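Side-chain contacts in cell division control protein Cdc48 (Mycobacterium smegmatis, PDB 5E7P), which probably binds and hydrolyses ATP as a AAA-family ATPase that carries two P-loop NTPase modules after a CDC48-type N-terminal domain: residues A[31-34]-A[35-39]; A[83-86]-A[87-90]; A[571-574]-A[575-579]; A[390-394]-A[395-399]. One frame throughout, in Å; residues are numbered along the deposited sequence.

Contact 1. Residues A[31-34]-A[35-39]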
ATOM      1  N   SER A  31      -8.730  25.905  12.473  1.00 69.85           N
ATOM      2  CA  SER A  31      -7.316  25.628  12.702  1.00 69.21           C
ATOM      3  C   SER A  31      -6.528  25.638  11.394  1.00 67.37           C
ATOM      4  O   SER A  31      -6.766  24.816  10.510  1.00 65.77           O
ATOM      5  CB  SER A  31      -7.138  24.286  13.413  1.00 69.06           C
ATOM      6  OG  SER A  31      -5.766  24.005  13.633  1.00 70.46           O
ATOM      7  N   ALA A  32      -5.586  26.571  11.281  1.00 67.68           N
ATOM      8  CA  ALA A  32      -4.777  26.707  10.071  1.00 66.49           C
ATOM      9  C   ALA A  32      -3.849  25.513   9.862  1.00 62.94           C
ATOM     10  O   ALA A  32      -3.493  25.184   8.729  1.00 60.69           O
ATOM     11  CB  ALA A  32      -3.976  28.000  10.111  1.00 68.91           C
ATOM     12  N   LEU A  33      -3.459  24.870  10.958  1.00 61.84           N
ATOM     13  CA  LEU A  33      -2.564  23.720  10.894  1.00 60.44           C
ATOM     14  C   LEU A  33      -3.311  22.438  10.538  1.00 57.43           C
ATOM     15  O   LEU A  33      -2.704  21.382  10.362  1.00 56.14           O
ATOM     16  CB  LEU A  33      -1.825  23.544  12.221  1.00 61.39           C
ATOM     17  CG  LEU A  33      -0.883  24.681  12.623  1.00 63.08           C
ATOM     18  CD1 LEU A  33      -0.216  24.375  13.953  1.00 63.24           C
ATOM     19  CD2 LEU A  33       0.155  24.922  11.539  1.00 63.25           C
ATOM     20  N   ASP A  34      -4.631  22.536  10.432  1.00 57.29           N
ATOM     21  CA  ASP A  34      -5.460  21.380  10.126  1.00 56.82           C
ATOM     22  C   ASP A  34      -6.140  21.573   8.774  1.00 56.29           C
ATOM     23  O   ASP A  34      -6.786  20.662   8.252  1.00 54.79           O
ATOM     24  CB  ASP A  34      -6.513  21.189  11.222  1.00 58.34           C
ATOM     25  CG  ASP A  34      -6.933  19.740  11.385  1.00 58.05           C
ATOM     26  OD1 ASP A  34      -6.062  18.850  11.281  1.00 56.11           O
ATOM     27  OD2 ASP A  34      -8.134  19.491  11.624  1.00 59.77           O
ATOM     28  N   SER A  35      -5.976  22.763   8.207  1.00 57.63           N
ATOM     29  CA  SER A  35      -6.691  23.142   6.996  1.00 59.79           C
ATOM     30  C   SER A  35      -5.818  23.069   5.749  1.00 60.06           C
ATOM     31  O   SER A  35      -4.592  23.138   5.832  1.00 60.14           O
ATOM     32  CB  SER A  35      -7.269  24.553   7.144  1.00 62.76           C
ATOM     33  OG  SER A  35      -6.240  25.507   7.349  1.00 64.90           O
ATOM     34  N   ARG A  36      -6.471  22.929   4.599  1.00 61.26           N
ATOM     35  CA  ARG A  36      -5.800  22.914   3.302  1.00 64.17           C
ATOM     36  C   ARG A  36      -4.787  21.776   3.183  1.00 62.35           C
ATOM     37  O   ARG A  36      -3.719  21.937   2.591  1.00 63.30           O
ATOM     38  CB  ARG A  36      -5.148  24.272   3.015  1.00 68.99           C
ATOM     39  CG  ARG A  36      -5.372  24.771   1.598  1.00 72.18           C
ATOM     40  CD  ARG A  36      -4.853  26.188   1.398  1.00 76.52           C
ATOM     41  NE  ARG A  36      -5.742  27.191   1.977  1.00 79.24           N
ATOM     42  CZ  ARG A  36      -5.604  28.502   1.800  1.00 82.56           C
ATOM     43  NH1 ARG A  36      -4.611  28.970   1.056  1.00 84.00           N
ATOM     44  NH2 ARG A  36      -6.459  29.345   2.363  1.00 83.72           N
ATOM     45  N   ARG A  37      -5.135  20.626   3.751  1.00 59.80           N
ATOM     46  CA  ARG A  37      -4.280  19.444   3.698  1.00 57.16           C
ATOM     47  C   ARG A  37      -5.044  18.230   3.176  1.00 56.57           C
ATOM     48  O   ARG A  37      -4.543  17.106   3.208  1.00 58.09           O
ATOM     49  CB  ARG A  37      -3.693  19.145   5.080  1.00 54.70           C
ATOM     50  CG  ARG A  37      -2.595  20.107   5.505  1.00 54.31           C
ATOM     51  CD  ARG A  37      -2.302  19.998   6.992  1.00 53.03           C
ATOM     52  NE  ARG A  37      -1.152  20.810   7.383  1.00 54.84           N
ATOM     53  CZ  ARG A  37      -1.206  22.114   7.638  1.00 56.96           C
ATOM     54  NH1 ARG A  37      -2.355  22.765   7.532  1.00 58.77           N
ATOM     55  NH2 ARG A  37      -0.109  22.772   7.990  1.00 57.14           N
ATOM     56  N   GLY A  38      -6.262  18.466   2.696  1.00 53.30           N
ATOM     57  CA  GLY A  38      -7.082  17.410   2.133  1.00 49.26           C
ATOM     58  C   GLY A  38      -7.725  16.531   3.189  1.00 45.52           C
ATOM     59  O   GLY A  38      -7.949  15.343   2.966  1.00 43.78           O
ATOM     60  N   VAL A  39      -8.032  17.121   4.339  1.00 44.59           N
ATOM     61  CA  VAL A  39      -8.583  16.363   5.456  1.00 44.38           C
ATOM     62  C   VAL A  39      -9.895  16.954   5.964  1.00 45.27           C
ATOM     63  O   VAL A  39      -9.975  18.144   6.267  1.00 48.22           O
ATOM     64  CB  VAL A  39      -7.575  16.279   6.627  1.00 45.08           C
ATOM     65  CG1 VAL A  39      -8.246  15.720   7.877  1.00 44.80           C
ATOM     66  CG2 VAL A  39      -6.361  15.438   6.234  1.00 43.07           C
TER
HETATM   67  O   HOH W   1      -7.110  19.839   5.254  1.00 52.89           O

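Contact 2. Residues A[83-86]-A[87-90]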
ATOM      1  N   LEU A  83     -16.215  18.955   9.877  1.00 53.12           N
ATOM      2  CA  LEU A  83     -15.330  20.108   9.759  1.00 56.01           C
ATOM      3  C   LEU A  83     -14.614  20.119   8.417  1.00 55.64           C
ATOM      4  O   LEU A  83     -13.858  19.203   8.092  1.00 54.70           O
ATOM      5  CB  LEU A  83     -14.310  20.139  10.898  1.00 58.18           C
ATOM      6  CG  LEU A  83     -14.871  20.371  12.299  1.00 61.10           C
ATOM      7  CD1 LEU A  83     -13.738  20.538  13.300  1.00 62.66           C
ATOM      8  CD2 LEU A  83     -15.787  21.582  12.312  1.00 62.74           C
ATOM      9  N   LEU A  84     -14.859  21.168   7.640  1.00 55.19           N
ATOM     10  CA  LEU A  84     -14.251  21.308   6.326  1.00 54.63           C
ATOM     11  C   LEU A  84     -13.418  22.584   6.280  1.00 58.46           C
ATOM     12  O   LEU A  84     -13.808  23.607   6.844  1.00 59.85           O
ATOM     13  CB  LEU A  84     -15.329  21.346   5.234  1.00 51.92           C
ATOM     14  CG  LEU A  84     -16.097  20.071   4.860  1.00 48.88           C
ATOM     15  CD1 LEU A  84     -17.007  19.588   5.979  1.00 46.90           C
ATOM     16  CD2 LEU A  84     -16.908  20.298   3.592  1.00 50.35           C
ATOM     17  N   ASP A  85     -12.267  22.523   5.618  1.00 60.48           N
ATOM     18  CA  ASP A  85     -11.460  23.721   5.415  1.00 63.97           C
ATOM     19  C   ASP A  85     -12.037  24.563   4.278  1.00 66.00           C
ATOM     20  O   ASP A  85     -13.015  24.165   3.641  1.00 65.46           O
ATOM     21  CB  ASP A  85      -9.990  23.370   5.162  1.00 64.80           C
ATOM     22  CG  ASP A  85      -9.808  22.319   4.082  1.00 64.58           C
ATOM     23  OD1 ASP A  85     -10.569  22.329   3.094  1.00 63.52           O
ATOM     24  OD2 ASP A  85      -8.891  21.482   4.218  1.00 65.58           O
ATOM     25  N   ASP A  86     -11.434  25.720   4.025  1.00 68.48           N
ATOM     26  CA  ASP A  86     -11.965  26.656   3.035  1.00 70.22           C
ATOM     27  C   ASP A  86     -12.031  26.079   1.621  1.00 67.85           C
ATOM     28  O   ASP A  86     -13.008  26.296   0.906  1.00 68.75           O
ATOM     29  CB  ASP A  86     -11.175  27.969   3.043  1.00 74.43           C
ATOM     30  CG  ASP A  86      -9.675  27.755   2.968  1.00 77.00           C
ATOM     31  OD1 ASP A  86      -9.243  26.684   2.493  1.00 75.34           O
ATOM     32  OD2 ASP A  86      -8.927  28.665   3.383  1.00 80.33           O
ATOM     33  N   VAL A  87     -10.998  25.341   1.222  1.00 65.57           N
ATOM     34  CA  VAL A  87     -10.953  24.783  -0.127  1.00 64.30           C
ATOM     35  C   VAL A  87     -11.937  23.629  -0.322  1.00 62.30           C
ATOM     36  O   VAL A  87     -12.455  23.434  -1.421  1.00 62.16           O
ATOM     37  CB  VAL A  87      -9.529  24.332  -0.531  1.00 62.79           C
ATOM     38  CG1 VAL A  87      -8.615  25.538  -0.691  1.00 64.50           C
ATOM     39  CG2 VAL A  87      -8.967  23.355   0.482  1.00 60.90           C
ATOM     40  N   THR A  88     -12.196  22.873   0.741  1.00 59.84           N
ATOM     41  CA  THR A  88     -13.135  21.757   0.664  1.00 56.47           C
ATOM     42  C   THR A  88     -14.566  22.265   0.539  1.00 56.02           C
ATOM     43  O   THR A  88     -15.352  21.741  -0.251  1.00 56.21           O
ATOM     44  CB  THR A  88     -13.027  20.822   1.884  1.00 53.88           C
ATOM     45  OG1 THR A  88     -11.667  20.401   2.047  1.00 53.59           O
ATOM     46  CG2 THR A  88     -13.902  19.599   1.694  1.00 50.85           C
ATOM     47  N   LEU A  89     -14.897  23.287   1.325  1.00 55.86           N
ATOM     48  CA  LEU A  89     -16.199  23.939   1.232  1.00 56.53           C
ATOM     49  C   LEU A  89     -16.431  24.447  -0.186  1.00 55.78           C
ATOM     50  O   LEU A  89     -17.536  24.352  -0.720  1.00 56.47           O
ATOM     51  CB  LEU A  89     -16.291  25.104   2.219  1.00 59.08           C
ATOM     52  CG  LEU A  89     -16.423  24.774   3.706  1.00 60.00           C
ATOM     53  CD1 LEU A  89     -16.438  26.051   4.528  1.00 62.67           C
ATOM     54  CD2 LEU A  89     -17.680  23.958   3.965  1.00 59.56           C
ATOM     55  N   SER A  90     -15.374  24.979  -0.788  1.00 53.66           N
ATOM     56  CA  SER A  90     -15.435  25.483  -2.153  1.00 51.18           C
ATOM     57  C   SER A  90     -15.563  24.346  -3.165  1.00 48.37           C
ATOM     58  O   SER A  90     -16.351  24.431  -4.106  1.00 49.52           O
ATOM     59  CB  SER A  90     -14.197  26.329  -2.452  1.00 51.89           C
ATOM     60  OG  SER A  90     -14.204  26.789  -3.790  1.00 53.42           O
TER

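Contact 3. Residues A[571-574]-A[575-579]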
ATOM      1  N   PHE A 571       7.469 -17.892  -5.619  1.00 30.42           N
ATOM      2  CA  PHE A 571       8.375 -18.499  -4.655  1.00 30.05           C
ATOM      3  C   PHE A 571       9.817 -18.062  -4.861  1.00 30.71           C
ATOM      4  O   PHE A 571      10.541 -17.839  -3.892  1.00 31.75           O
ATOM      5  CB  PHE A 571       8.250 -20.024  -4.676  1.00 31.56           C
ATOM      6  CG  PHE A 571       7.031 -20.535  -3.962  1.00 31.41           C
ATOM      7  CD1 PHE A 571       5.818 -20.642  -4.625  1.00 31.10           C
ATOM      8  CD2 PHE A 571       7.092 -20.885  -2.621  1.00 29.16           C
ATOM      9  CE1 PHE A 571       4.689 -21.100  -3.965  1.00 30.67           C
ATOM     10  CE2 PHE A 571       5.969 -21.344  -1.956  1.00 28.32           C
ATOM     11  CZ  PHE A 571       4.766 -21.453  -2.629  1.00 29.82           C
ATOM     12  N   ALA A 572      10.226 -17.925  -6.121  1.00 30.39           N
ATOM     13  CA  ALA A 572      11.573 -17.455  -6.435  1.00 28.98           C
ATOM     14  C   ALA A 572      11.792 -16.037  -5.923  1.00 26.64           C
ATOM     15  O   ALA A 572      12.888 -15.697  -5.480  1.00 26.39           O
ATOM     16  CB  ALA A 572      11.845 -17.527  -7.937  1.00 28.37           C
ATOM     17  N   ARG A 573      10.750 -15.212  -5.985  1.00 25.58           N
ATOM     18  CA  ARG A 573      10.836 -13.857  -5.450  1.00 28.98           C
ATOM     19  C   ARG A 573      10.924 -13.894  -3.927  1.00 28.33           C
ATOM     20  O   ARG A 573      11.603 -13.074  -3.313  1.00 27.08           O
ATOM     21  CB  ARG A 573       9.639 -13.005  -5.875  1.00 28.86           C
ATOM     22  CG  ARG A 573       9.836 -11.517  -5.597  1.00 30.29           C
ATOM     23  CD  ARG A 573       8.517 -10.760  -5.500  1.00 35.25           C
ATOM     24  NE  ARG A 573       7.644 -11.022  -6.639  1.00 41.64           N
ATOM     25  CZ  ARG A 573       6.504 -11.703  -6.566  1.00 42.92           C
ATOM     26  NH1 ARG A 573       6.090 -12.182  -5.403  1.00 39.17           N
ATOM     27  NH2 ARG A 573       5.777 -11.896  -7.658  1.00 46.37           N
ATOM     28  N   ALA A 574      10.230 -14.853  -3.325  1.00 27.17           N
ATOM     29  CA  ALA A 574      10.223 -14.990  -1.876  1.00 27.80           C
ATOM     30  C   ALA A 574      11.583 -15.461  -1.376  1.00 30.01           C
ATOM     31  O   ALA A 574      12.112 -14.931  -0.398  1.00 30.69           O
ATOM     32  CB  ALA A 574       9.125 -15.952  -1.439  1.00 25.23           C
ATOM     33  N   ARG A 575      12.147 -16.453  -2.056  1.00 31.92           N
ATOM     34  CA  ARG A 575      13.469 -16.964  -1.708  1.00 35.04           C
ATOM     35  C   ARG A 575      14.531 -15.872  -1.805  1.00 35.18           C
ATOM     36  O   ARG A 575      15.405 -15.767  -0.946  1.00 36.13           O
ATOM     37  CB  ARG A 575      13.850 -18.153  -2.600  1.00 39.20           C
ATOM     38  CG  ARG A 575      13.245 -19.479  -2.163  1.00 43.61           C
ATOM     39  CD  ARG A 575      13.798 -20.651  -2.971  1.00 49.21           C
ATOM     40  NE  ARG A 575      12.961 -20.977  -4.124  1.00 54.60           N
ATOM     41  CZ  ARG A 575      13.238 -20.634  -5.379  1.00 59.68           C
ATOM     42  NH1 ARG A 575      14.342 -19.955  -5.658  1.00 61.71           N
ATOM     43  NH2 ARG A 575      12.412 -20.978  -6.358  1.00 61.63           N
ATOM     44  N   ASP A 576      14.441 -15.054  -2.852  1.00 34.23           N
ATOM     45  CA  ASP A 576      15.426 -14.003  -3.098  1.00 34.96           C
ATOM     46  C   ASP A 576      15.235 -12.781  -2.203  1.00 35.96           C
ATOM     47  O   ASP A 576      16.121 -11.932  -2.112  1.00 38.29           O
ATOM     48  CB  ASP A 576      15.403 -13.578  -4.571  1.00 37.75           C
ATOM     49  CG  ASP A 576      15.896 -14.671  -5.507  1.00 41.25           C
ATOM     50  OD1 ASP A 576      16.582 -15.603  -5.035  1.00 43.28           O
ATOM     51  OD2 ASP A 576      15.606 -14.595  -6.718  1.00 41.78           O
ATOM     52  N   SER A 577      14.084 -12.693  -1.544  1.00 35.50           N
ATOM     53  CA  SER A 577      13.760 -11.522  -0.733  1.00 36.09           C
ATOM     54  C   SER A 577      13.729 -11.813   0.767  1.00 34.67           C
ATOM     55  O   SER A 577      13.329 -10.956   1.553  1.00 32.92           O
ATOM     56  CB  SER A 577      12.413 -10.934  -1.162  1.00 36.20           C
ATOM     57  OG  SER A 577      12.392 -10.673  -2.553  1.00 37.42           O
ATOM     58  N   ALA A 578      14.153 -13.017   1.150  1.00 34.18           N
ATOM     59  CA  ALA A 578      14.141 -13.459   2.548  1.00 33.46           C
ATOM     60  C   ALA A 578      14.745 -12.430   3.504  1.00 35.35           C
ATOM     61  O   ALA A 578      15.727 -11.773   3.161  1.00 38.61           O
ATOM     62  CB  ALA A 578      14.866 -14.786   2.676  1.00 33.45           C
ATOM     63  N   PRO A 579      14.170 -12.291   4.714  1.00 32.96           N
ATOM     64  CA  PRO A 579      13.052 -13.052   5.294  1.00 30.49           C
ATOM     65  C   PRO A 579      11.701 -12.768   4.636  1.00 30.33           C
ATOM     66  O   PRO A 579      11.323 -11.609   4.451  1.00 29.30           O
ATOM     67  CB  PRO A 579      13.042 -12.595   6.756  1.00 28.06           C
ATOM     68  CG  PRO A 579      13.645 -11.242   6.726  1.00 28.41           C
ATOM     69  CD  PRO A 579      14.700 -11.297   5.664  1.00 31.12           C
TER

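Contact 4. Residues A[390-394]-A[395-399]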
ATOM      1  N   SER A 390      10.493  -4.753   1.732  1.00 27.69           N
ATOM      2  CA  SER A 390       9.608  -4.868   2.883  1.00 25.82           C
ATOM      3  C   SER A 390       9.368  -3.529   3.579  1.00 25.74           C
ATOM      4  O   SER A 390      10.192  -2.620   3.495  1.00 26.69           O
ATOM      5  CB  SER A 390      10.190  -5.869   3.878  1.00 29.50           C
ATOM      6  OG  SER A 390       9.465  -5.850   5.092  1.00 34.27           O
ATOM      7  N   LEU A 391       8.229  -3.416   4.261  1.00 25.55           N
ATOM      8  CA  LEU A 391       7.937  -2.267   5.113  1.00 25.65           C
ATOM      9  C   LEU A 391       8.961  -2.188   6.235  1.00 25.49           C
ATOM     10  O   LEU A 391       9.415  -3.216   6.737  1.00 26.60           O
ATOM     11  CB  LEU A 391       6.542  -2.381   5.740  1.00 26.31           C
ATOM     12  CG  LEU A 391       5.272  -2.287   4.889  1.00 27.82           C
ATOM     13  CD1 LEU A 391       4.071  -2.716   5.717  1.00 25.77           C
ATOM     14  CD2 LEU A 391       5.070  -0.884   4.355  1.00 27.94           C
ATOM     15  N   PRO A 392       9.323  -0.962   6.638  1.00 22.93           N
ATOM     16  CA  PRO A 392      10.232  -0.779   7.771  1.00 22.11           C
ATOM     17  C   PRO A 392       9.540  -1.091   9.097  1.00 27.99           C
ATOM     18  O   PRO A 392       8.424  -0.621   9.325  1.00 28.86           O
ATOM     19  CB  PRO A 392      10.574   0.713   7.700  1.00 19.82           C
ATOM     20  CG  PRO A 392       9.403   1.338   7.013  1.00 18.74           C
ATOM     21  CD  PRO A 392       8.938   0.319   6.016  1.00 19.72           C
ATOM     22  N   ASP A 393      10.187  -1.873   9.958  1.00 29.92           N
ATOM     23  CA  ASP A 393       9.681  -2.041  11.317  1.00 32.30           C
ATOM     24  C   ASP A 393       9.994  -0.792  12.136  1.00 33.40           C
ATOM     25  O   ASP A 393      10.592   0.153  11.617  1.00 33.13           O
ATOM     26  CB  ASP A 393      10.233  -3.306  11.987  1.00 33.98           C
ATOM     27  CG  ASP A 393      11.754  -3.329  12.065  1.00 36.55           C
ATOM     28  OD1 ASP A 393      12.407  -2.278  11.885  1.00 35.98           O
ATOM     29  OD2 ASP A 393      12.301  -4.423  12.326  1.00 38.61           O
ATOM     30  N   ALA A 394       9.594  -0.789  13.404  1.00 33.35           N
ATOM     31  CA  ALA A 394       9.792   0.372  14.269  1.00 33.01           C
ATOM     32  C   ALA A 394      11.256   0.824  14.312  1.00 32.38           C
ATOM     33  O   ALA A 394      11.547   2.019  14.273  1.00 32.21           O
ATOM     34  CB  ALA A 394       9.276   0.086  15.673  1.00 32.66           C
ATOM     35  N   THR A 395      12.171  -0.138  14.382  1.00 32.51           N
ATOM     36  CA  THR A 395      13.598   0.168  14.395  1.00 34.11           C
ATOM     37  C   THR A 395      14.030   0.826  13.088  1.00 33.30           C
ATOM     38  O   THR A 395      14.699   1.863  13.089  1.00 35.35           O
ATOM     39  CB  THR A 395      14.443  -1.098  14.617  1.00 31.94           C
ATOM     40  OG1 THR A 395      14.020  -1.750  15.819  1.00 36.64           O
ATOM     41  CG2 THR A 395      15.909  -0.736  14.732  1.00 27.96           C
ATOM     42  N   ALA A 396      13.639   0.217  11.973  1.00 28.38           N
ATOM     43  CA  ALA A 396      13.958   0.751  10.654  1.00 27.07           C
ATOM     44  C   ALA A 396      13.358   2.141  10.450  1.00 29.10           C
ATOM     45  O   ALA A 396      13.972   3.006   9.825  1.00 32.04           O
ATOM     46  CB  ALA A 396      13.484  -0.202   9.568  1.00 22.94           C
ATOM     47  N   ARG A 397      12.159   2.355  10.983  1.00 28.14           N
ATOM     48  CA  ARG A 397      11.505   3.655  10.871  1.00 29.17           C
ATOM     49  C   ARG A 397      12.285   4.746  11.603  1.00 31.67           C
ATOM     50  O   ARG A 397      12.389   5.873  11.121  1.00 31.47           O
ATOM     51  CB  ARG A 397      10.054   3.593  11.363  1.00 25.28           C
ATOM     52  CG  ARG A 397       9.151   2.735  10.490  1.00 22.35           C
ATOM     53  CD  ARG A 397       7.673   3.016  10.735  1.00 20.82           C
ATOM     54  NE  ARG A 397       7.231   2.661  12.081  1.00 19.93           N
ATOM     55  CZ  ARG A 397       6.855   1.440  12.449  1.00 21.16           C
ATOM     56  NH1 ARG A 397       6.879   0.441  11.576  1.00 19.14           N
ATOM     57  NH2 ARG A 397       6.462   1.211  13.692  1.00 23.05           N
ATOM     58  N   ARG A 398      12.834   4.408  12.765  1.00 33.80           N
ATOM     59  CA  ARG A 398      13.645   5.361  13.512  1.00 35.09           C
ATOM     60  C   ARG A 398      14.920   5.693  12.743  1.00 34.91           C
ATOM     61  O   ARG A 398      15.368   6.840  12.739  1.00 35.48           O
ATOM     62  CB  ARG A 398      13.976   4.836  14.912  1.00 37.63           C
ATOM     63  CG  ARG A 398      14.916   5.744  15.690  1.00 40.12           C
ATOM     64  CD  ARG A 398      14.825   5.521  17.184  1.00 44.14           C
ATOM     65  NE  ARG A 398      15.675   6.459  17.913  1.00 48.95           N
ATOM     66  CZ  ARG A 398      15.629   6.649  19.228  1.00 51.66           C
ATOM     67  NH1 ARG A 398      14.767   5.967  19.971  1.00 50.54           N
ATOM     68  NH2 ARG A 398      16.443   7.529  19.799  1.00 54.75           N
ATOM     69  N   SER A 399      15.491   4.689  12.084  1.00 35.18           N
ATOM     70  CA  SER A 399      16.669   4.894  11.243  1.00 37.52           C
ATOM     71  C   SER A 399      16.363   5.856  10.099  1.00 38.51           C
ATOM     72  O   SER A 399      17.176   6.715   9.756  1.00 39.78           O
ATOM     73  CB  SER A 399      17.174   3.564  10.679  1.00 38.01           C
ATOM     74  OG  SER A 399      17.749   2.754  11.689  1.00 41.91           O
TER

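Contact 1. Residues A[31-34]-A[35-39]
Two side-chain conformations bring Ser35 and Arg37 onto the same backbone oxygen, that of Ala32. With chi1 at 61°, Ser35 OG sits between its own N and carbonyl carbon and reaches back to the preceding turn, whereas the Arg37 chain runs extended from CG to NE (chi3 174°), back toward residues 32-33. Ser35 OG donates to Ala32 O at 3.1 Å, approaching from above the carbonyl plane. Arg37 NH1 meets that same Ala32 O at 2.9 Å, but in the carbonyl plane and on a lone pair, so the two donors use different directions around one acceptor. NH1 also makes a weak bond to Ser35 O at 2.8 Å. Leu33 O stands about 3.1 Å above the guanidinium plane of Arg37, offset toward its rim, a face contact rather than a bond, the angles to NE and NH1 being poor. A water knits the other end of the turn, accepting from Arg37 N at 2.6 Å and from Val39 N at 3.0 Å, with Asp34 O also in bonding range. The loop joins strands 22-28 and 39-42 of the CDC48 N-terminal domain. Beyond it, Arg37 NE forms a salt bridge with Glu436, and Leu33 touches Arg440 and Ala443, all on helix 427-448. The chemistry implies that Arg37 serves two structures at once: NH1 binds together carbonyls of its own loop, while NE ties that loop to helix 427-448, and its charge would probably polarise the Ala32 carbonyl.

Contact 2. Residues A[83-86]-A[87-90]
Asp85 OD1 takes two bonds from Thr88: one from the backbone N at 2.9 Å, met nearly along the carboxylate C-O direction, and one from OG1 at a very short 2.5 Å, a length not to be pressed at this resolution. The first identifies Asp85 as the N-cap of helix 86-92. The second comes from a hydroxyl that chi1 of -54° turns back toward the cap, so backbone and side chain of one residue hold a single oxygen. The main chain adds its own bonds, with Leu89 N reaching Asp85 O at 3.1 Å and a nearly straight N-H...O angle of 171°, and Ser90 N reaching Asp86 O at 3.2 Å. The carboxylate, set at the positive end of the helix dipole, is probably stabilised there. Its other oxygen, OD2, accepts from Arg36 N, while Asp86 OD2 forms a salt bridge with the Arg36 side chain. Next to these bonds lie the apolar contacts. Leu84 and Thr88 cross at about a right angle, with Leu84 CD2 against Thr88 CG2 at 3.6 Å. Leu84 CB also meets Leu89 CD2 at 3.7 Å. Leu84 precedes the cap and Leu89 is the fourth residue after it, which makes this pair a hydrophobic staple across the helix start. Strand 81-84, an outermost strand of its sheet, turns straight into helix 86-92, and the staple rests on strand neighbours: Leu84 on Ala26, Val40 and Leu60, Leu89 on Ala26 and Leu28, with Thr88 also touching Leu60.

Contact 3. Residues A[571-574]-A[575-579]
Ser577 OG donates to Arg573 O at 2.6 Å, approaching 20° out of the carbonyl plane, near the C-terminal end of helix 563-576 in the second P-loop ATPase module. The neighbouring bonds are those of helical backbone: Arg575 N to Phe571 O at 2.8 Å and Asp576 N to Ala572 O at 3.1 Å. Ser577 N bonds Ala574 O, three residues back, at 3.2 Å and from well above the carbonyl plane. On another side of the helix, Arg575 folds back along its own turn. Its guanidinium lays one face over Ala572 CA, which is 3.7 Å from Arg575 CZ, and Ala572 CB comes to 3.8 Å from Arg575 NH2.

Further out, Phe571 and Ala574 pack on Val582 of strand 580-585, the strand that bears the Walker B motif in AAA proteins. A cis peptide between Ala578 and Pro579 leads the chain into it, and Ser580 OG bonds Ala574 O. Two residues look instead to strand 385-388 of the first module's sheet. Ser577 OG, besides donating to Arg573 O, also accepts from Gly388 N. Arg573, whose CG leaves anti to the backbone N, bends at chi3 (-51°) and brings its NE to Glu386 OE1 in a salt bridge.

Contact 4. Residues A[390-394]-A[395-399]
From Pro392 to Asp393 the chain is extended, the psi of Asp393 standing at 180°, and it turns helical at Ala394. That change swings the Asp393 carbonyl toward Arg397 N, which meets it at 2.8 Å nearly end-on, and the next bond, Arg398 N to Ala394 O, follows at 3.1 Å. Asp393 also uses its side chain. With chi1 at 58° the carboxylate lies between backbone N and carbonyl carbon, and OD1 accepts from Ala396 N at 2.8 Å with an N-H...O angle of 168°.

This is an N-cap, at the start of helix 394-404, whose far end supplies Met403 and Leu404 to the first ADP pocket. The capping carboxylate is shared between modules, since Asp393 OD2 forms a salt bridge with Arg544 of the second ATPase module.

Pro392, ahead of the cap, packs its CB on Ala396 CB at 3.6 Å and on Arg397 CG at 3.7 Å. The side chain of Val274, in the ADP site, is about 4 Å from that of Pro392. Arg397 bends at chi3 and returns to the helix start, where NH1 makes a weak bond to Pro392 O at 2.9 Å, close to the guanidinium plane. One face of the group covers Ala394 CA, which is 3.5 Å from Arg397 NH2. That nitrogen's hydrogen-bond partner beyond the turn is Ala419 O, on helix 415-420.

Contact 1 is a surface contact, while contacts 2, 3 and 4 are partly buried. Contacts 1 and 2 belong to the N-terminal domain and touch directly, through Arg36 and the aspartates of the helix start, which fastens the loop of one to the helix of the other. Contacts 3 and 4 have nearest atoms about 6 Å apart and both straddle the meeting of the two ATPase modules, contact 3 through the end of a helix and contact 4 through a beginning. Aspartate caps define contacts 2 and 4, accompanied by a leucine pair in one and by a proline-alanine contact and a folded arginine in the other. Carbonyl acceptors dominate contacts 1 and 3, with serine hydroxyls as donors in each.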